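Local atomic coordinates of gamma-glutamyl-gamma-aminobutyraldehyde dehydrogenase (Burkholderia cenocepacia, PDB entry 4LIH), a protein that probably oxidises aldehydes, gamma-glutamyl-gamma-aminobutyraldehyde among them, to carboxylic acids with NAD(P)+. Residues Gln295-Ala300 with Glu327-Ala332; Gly371-Gly376 with Thr392-Lys397. One frame throughout, in Å; residues are numbered along the deposited sequence.

How the interactions relate
Both contacts belong to the catalytic domain of the aldehyde dehydrogenase fold, built on the sheet that contains strands 280-283, 314-318, 411-417 and 388-395. Interaction 1 is closed first along the chain, and interaction 2 opens only afterwards, beyond helix 354-370. Their centres lie about 13 Å apart. Helix 319-333 joins them: it packs on helix 290-302 in interaction 1, and the same helix also packs on the strand pair of interaction 2, through Val330 on Val374 and Leu329 on Val393. Together the two contacts build one layered packing of helices on the sheet, with the strand pair 372-375 and 388-395 toward its edge, away from the predicted active-site glutamate.

Interaction 1: residues Gln295-Ala300 with Glu327-Ala332; sequences QTAAGA and EKLVAA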
loop_
_atom_site.group_PDB
_atom_site.type_symbol
_atom_site.label_atom_id
_atom_site.label_comp_id
_atom_site.label_asym_id
_atom_site.label_seq_id
_atom_site.Cartn_x
_atom_site.Cartn_y
_atom_site.Cartn_z
ATOM N N GLN A 295 -1.965 -12.008 -36.723
ATOM C CA GLN A 295 -3.304 -12.371 -36.281
ATOM C C GLN A 295 -3.841 -11.426 -35.240
ATOM O O GLN A 295 -4.991 -11.044 -35.306
ATOM C CB GLN A 295 -3.349 -13.807 -35.766
ATOM C CG GLN A 295 -3.233 -14.795 -36.935
ATOM C CD GLN A 295 -2.932 -16.186 -36.502
ATOM O OE1 GLN A 295 -2.897 -16.488 -35.296
ATOM N NE2 GLN A 295 -2.668 -17.066 -37.485
ATOM N N THR A 296 -2.989 -11.031 -34.315
ATOM C CA THR A 296 -3.385 -10.108 -33.207
ATOM C C THR A 296 -3.591 -8.686 -33.744
ATOM O O THR A 296 -4.462 -7.975 -33.254
ATOM C CB THR A 296 -2.310 -10.155 -32.104
ATOM O OG1 THR A 296 -2.227 -11.497 -31.634
ATOM C CG2 THR A 296 -2.597 -9.254 -30.924
ATOM N N ALA A 297 -2.804 -8.278 -34.741
ATOM C CA ALA A 297 -2.981 -6.961 -35.387
ATOM C C ALA A 297 -4.333 -6.867 -36.090
ATOM O O ALA A 297 -5.002 -5.813 -36.025
ATOM C CB ALA A 297 -1.843 -6.653 -36.363
ATOM N N ALA A 298 -4.756 -7.973 -36.719
ATOM C CA ALA A 298 -6.097 -8.071 -37.283
ATOM C C ALA A 298 -7.143 -8.006 -36.204
ATOM O O ALA A 298 -8.089 -7.250 -36.361
ATOM C CB ALA A 298 -6.271 -9.325 -38.142
ATOM N N GLY A 299 -6.969 -8.749 -35.098
ATOM C CA GLY A 299 -7.961 -8.718 -34.020
ATOM C C GLY A 299 -8.061 -7.339 -33.369
ATOM O O GLY A 299 -9.119 -6.922 -32.938
ATOM N N ALA A 300 -6.957 -6.613 -33.359
ATOM C CA ALA A 300 -6.893 -5.354 -32.644
ATOM C C ALA A 300 -7.778 -4.308 -33.296
ATOM O O ALA A 300 -8.108 -3.340 -32.680
ATOM C CB ALA A 300 -5.447 -4.870 -32.569
ATOM N N GLU A 327 1.339 -9.505 -45.881
ATOM C CA GLU A 327 0.799 -10.782 -46.355
ATOM C C GLU A 327 0.041 -11.552 -45.248
ATOM O O GLU A 327 -1.089 -11.973 -45.464
ATOM C CB GLU A 327 1.880 -11.661 -46.993
ATOM C CG GLU A 327 1.327 -12.948 -47.588
ATOM C CD GLU A 327 2.400 -13.876 -48.154
ATOM O OE1 GLU A 327 3.570 -13.816 -47.713
ATOM O OE2 GLU A 327 2.040 -14.743 -48.983
ATOM N N LYS A 328 0.646 -11.702 -44.070
ATOM C CA LYS A 328 0.032 -12.433 -42.962
ATOM C C LYS A 328 -1.220 -11.733 -42.428
ATOM O O LYS A 328 -2.198 -12.387 -42.071
ATOM C CB LYS A 328 1.060 -12.662 -41.835
ATOM C CG LYS A 328 2.217 -13.599 -42.245
ATOM C CD LYS A 328 3.329 -13.573 -41.206
ATOM C CE LYS A 328 4.473 -14.525 -41.521
ATOM N NZ LYS A 328 4.083 -15.950 -41.635
ATOM N N LEU A 329 -1.202 -10.405 -42.452
ATOM C CA LEU A 329 -2.320 -9.551 -42.041
ATOM C C LEU A 329 -3.537 -9.737 -42.946
ATOM O O LEU A 329 -4.691 -9.900 -42.483
ATOM C CB LEU A 329 -1.829 -8.093 -42.090
ATOM C CG LEU A 329 -2.687 -6.977 -41.595
ATOM C CD1 LEU A 329 -2.990 -7.134 -40.095
ATOM C CD2 LEU A 329 -1.944 -5.670 -41.862
ATOM N N VAL A 330 -3.291 -9.691 -44.246
ATOM C CA VAL A 330 -4.326 -9.898 -45.239
ATOM C C VAL A 330 -4.996 -11.266 -45.082
ATOM O O VAL A 330 -6.212 -11.375 -45.113
ATOM C CB VAL A 330 -3.765 -9.720 -46.660
ATOM C CG1 VAL A 330 -4.757 -10.172 -47.725
ATOM C CG2 VAL A 330 -3.382 -8.266 -46.875
ATOM N N ALA A 331 -4.188 -12.287 -44.889
ATOM C CA ALA A 331 -4.662 -13.626 -44.592
ATOM C C ALA A 331 -5.507 -13.631 -43.297
ATOM O O ALA A 331 -6.611 -14.143 -43.285
ATOM C CB ALA A 331 -3.483 -14.547 -44.441
ATOM N N ALA A 332 -4.981 -13.027 -42.232
ATOM C CA ALA A 332 -5.734 -12.885 -40.980
ATOM C C ALA A 332 -7.075 -12.154 -41.116
ATOM O O ALA A 332 -8.050 -12.524 -40.433
ATOM C CB ALA A 332 -4.898 -12.181 -39.945
#
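Leu329 and Ala332 of helix 319-333 meet Ala297 and Ala298 of helix 290-302 in a helix-helix packing on one face of the beta-sheet of the alpha/beta catalytic domain. The two short segments cross at -53°, their axes 8.4 Å apart at the closest point, a close approach made by small residues.

Leu329 reaches across with one of its two methyls. From CB the chain runs to CG, anti to the backbone N (chi1 -174°), and there it forks. The CD1 branch goes to the neighbouring helix, where it touches Ala297 CB at 3.9 Å and comes equally near the backbone N of Ala298; Ala298 CB is a little farther from it, at 4.4 Å. The CD2 branch turns to Val393. On the sheet side, Leu315 of strand 314-318 touches both Leu329 and Ala297; the leucine sits where the two helices meet the sheet.

The contact between the segments is apolar; a salt bridge from Lys328 NZ to Asp291, near the start of helix 290-302, ties the same two helices beside it. One turn on from Leu329, methyl faces methyl: Ala332 CB sits 3.6 Å from Ala298 CB and 4.0 Å from Gln295 CA.

Interaction 2: residues Gly371-Gly376 with Thr392-Lys397; sequences GRLVTG and TVFEVK
A classic beta bulge interrupts the antiparallel pairing of strand 372-375 with strand 388-395, in the sheet of the alpha/beta catalytic domain. Val374 and Thr375 both face Val393, whose carbonyl O takes the N-H of Val374 at 2.7 Å and, weakly, that of Thr375. Thr375 O answers by accepting the N-H of Val393, and the Thr392 CA-H points at the same oxygen. Before the bulge the pairing is regular: Arg372 and Glu395 form a hydrogen-bonded pair and exchange two backbone bonds, N to O in each direction.

The same two residues also join through their side chains. Arg372 NH2 donates to Glu395 OE1 at 2.5 Å, shorter than usual and nearly straight (167°), with the oxygen in the guanidinium plane, while NE adds a weak bond. The arginine chain bends at chi3 (66°), which sets NE within reach of that oxygen; NH2 of the same guanidinium makes the shorter bond. The carboxylate plane is turned 74° from the guanidinium. Glu395 OE2 has its own partner, Lys322 of helix 319-333, so the glutamate lies between two positive groups, which would probably favour its charged form. Val374 CG2 lies 3.7 Å above one guanidinium face, toward the rim. Ile326 of helix 319-333 touches Arg372, Val374 and Glu395. On this arginine face, too, Thr375 CG2 meets Val393 CG2.

On the other face of the sheet Leu373 and Phe394 form a non-hydrogen-bonded pair. Phe394 also touches Ile402 of helix 401-404 and Val411 of the next strand. Leu373 CD1 lies over the Phe394 ring in a CH-pi contact, 4.0 Å from the centroid, with CE1 and CZ the nearest ring atoms.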
loop_
_atom_site.group_PDB
_atom_site.type_symbol
_atom_site.label_atom_id
_atom_site.label_comp_id
_atom_site.label_asym_id
_atom_site.label_seq_id
_atom_site.Cartn_x
_atom_site.Cartn_y
_atom_site.Cartn_z
ATOM N N GLY A 371 -3.955 6.623 -49.843
ATOM C CA GLY A 371 -3.189 5.450 -49.532
ATOM C C GLY A 371 -3.408 4.321 -50.516
ATOM O O GLY A 371 -4.227 4.429 -51.454
ATOM N N ARG A 372 -2.665 3.242 -50.284
ATOM C CA ARG A 372 -2.860 1.999 -51.032
ATOM C C ARG A 372 -3.858 1.058 -50.347
ATOM O O ARG A 372 -3.633 0.656 -49.226
ATOM C CB ARG A 372 -1.526 1.281 -51.195
ATOM C CG ARG A 372 -1.645 0.036 -52.079
ATOM C CD ARG A 372 -0.283 -0.586 -52.342
ATOM N NE ARG A 372 0.346 -1.125 -51.131
ATOM C CZ ARG A 372 0.326 -2.401 -50.718
ATOM N NH1 ARG A 372 -0.327 -3.351 -51.389
ATOM N NH2 ARG A 372 0.971 -2.732 -49.598
ATOM N N LEU A 373 -4.932 0.688 -51.042
ATOM C CA LEU A 373 -5.903 -0.278 -50.502
ATOM C C LEU A 373 -5.305 -1.672 -50.542
ATOM O O LEU A 373 -4.973 -2.197 -51.631
ATOM C CB LEU A 373 -7.217 -0.266 -51.281
ATOM C CG LEU A 373 -8.316 -1.235 -50.797
ATOM C CD1 LEU A 373 -8.874 -0.883 -49.414
ATOM C CD2 LEU A 373 -9.446 -1.255 -51.818
ATOM N N VAL A 374 -5.190 -2.290 -49.370
ATOM C CA VAL A 374 -4.537 -3.587 -49.292
ATOM C C VAL A 374 -5.583 -4.685 -49.359
ATOM O O VAL A 374 -5.381 -5.731 -50.037
ATOM C CB VAL A 374 -3.690 -3.710 -47.999
ATOM C CG1 VAL A 374 -3.160 -5.124 -47.835
ATOM C CG2 VAL A 374 -2.531 -2.716 -48.028
ATOM N N THR A 375 -6.677 -4.483 -48.622
ATOM C CA THR A 375 -7.762 -5.428 -48.648
ATOM C C THR A 375 -9.060 -4.797 -48.173
ATOM O O THR A 375 -9.083 -3.768 -47.457
ATOM C CB THR A 375 -7.448 -6.702 -47.819
ATOM O OG1 THR A 375 -8.389 -7.741 -48.140
ATOM C CG2 THR A 375 -7.500 -6.402 -46.337
ATOM N N GLY A 376 -10.158 -5.409 -48.596
ATOM C CA GLY A 376 -11.485 -4.968 -48.164
ATOM C C GLY A 376 -11.966 -3.697 -48.801
ATOM O O GLY A 376 -11.714 -3.445 -49.983
ATOM N N THR A 392 -10.953 -3.721 -43.563
ATOM C CA THR A 392 -10.290 -2.912 -44.582
ATOM C C THR A 392 -8.919 -2.463 -44.110
ATOM O O THR A 392 -8.784 -1.989 -42.989
ATOM C CB THR A 392 -11.158 -1.692 -44.889
ATOM O OG1 THR A 392 -12.435 -2.136 -45.410
ATOM C CG2 THR A 392 -10.517 -0.768 -45.877
ATOM N N VAL A 393 -7.917 -2.601 -44.974
ATOM C CA VAL A 393 -6.561 -2.198 -44.650
ATOM C C VAL A 393 -6.042 -1.275 -45.727
ATOM O O VAL A 393 -6.180 -1.585 -46.907
ATOM C CB VAL A 393 -5.630 -3.434 -44.555
ATOM C CG1 VAL A 393 -4.217 -3.036 -44.196
ATOM C CG2 VAL A 393 -6.155 -4.436 -43.539
ATOM N N PHE A 394 -5.470 -0.144 -45.311
ATOM C CA PHE A 394 -4.665 0.733 -46.173
ATOM C C PHE A 394 -3.208 0.863 -45.720
ATOM O O PHE A 394 -2.887 0.825 -44.530
ATOM C CB PHE A 394 -5.206 2.149 -46.144
ATOM C CG PHE A 394 -6.549 2.297 -46.802
ATOM C CD1 PHE A 394 -6.628 2.465 -48.175
ATOM C CD2 PHE A 394 -7.706 2.276 -46.062
ATOM C CE1 PHE A 394 -7.848 2.635 -48.782
ATOM C CE2 PHE A 394 -8.951 2.410 -46.664
ATOM C CZ PHE A 394 -9.022 2.577 -48.035
ATOM N N GLU A 395 -2.346 1.112 -46.697
ATOM C CA GLU A 395 -0.958 1.511 -46.418
ATOM C C GLU A 395 -0.916 3.022 -46.603
ATOM O O GLU A 395 -1.282 3.516 -47.658
ATOM C CB GLU A 395 0.011 0.770 -47.351
ATOM C CG GLU A 395 1.451 1.023 -46.971
ATOM C CD GLU A 395 2.434 0.152 -47.695
ATOM O OE1 GLU A 395 2.028 -0.737 -48.463
ATOM O OE2 GLU A 395 3.623 0.411 -47.499
ATOM N N VAL A 396 -0.535 3.755 -45.567
ATOM C CA VAL A 396 -0.584 5.237 -45.603
ATOM C C VAL A 396 0.638 5.806 -44.952
ATOM O O VAL A 396 1.372 5.110 -44.205
ATOM C CB VAL A 396 -1.856 5.859 -44.900
ATOM C CG1 VAL A 396 -3.125 5.685 -45.746
ATOM C CG2 VAL A 396 -2.065 5.317 -43.493
ATOM N N LYS A 397 0.882 7.078 -45.243
ATOM C CA LYS A 397 1.803 7.889 -44.472
ATOM C C LYS A 397 1.170 8.250 -43.130
ATOM O O LYS A 397 -0.052 8.274 -42.963
ATOM C CB LYS A 397 2.100 9.211 -45.202
ATOM C CG LYS A 397 2.862 9.136 -46.502
ATOM C CD LYS A 397 3.032 10.575 -46.957
ATOM C CE LYS A 397 3.698 10.726 -48.309
ATOM N NZ LYS A 397 3.711 12.188 -48.563
#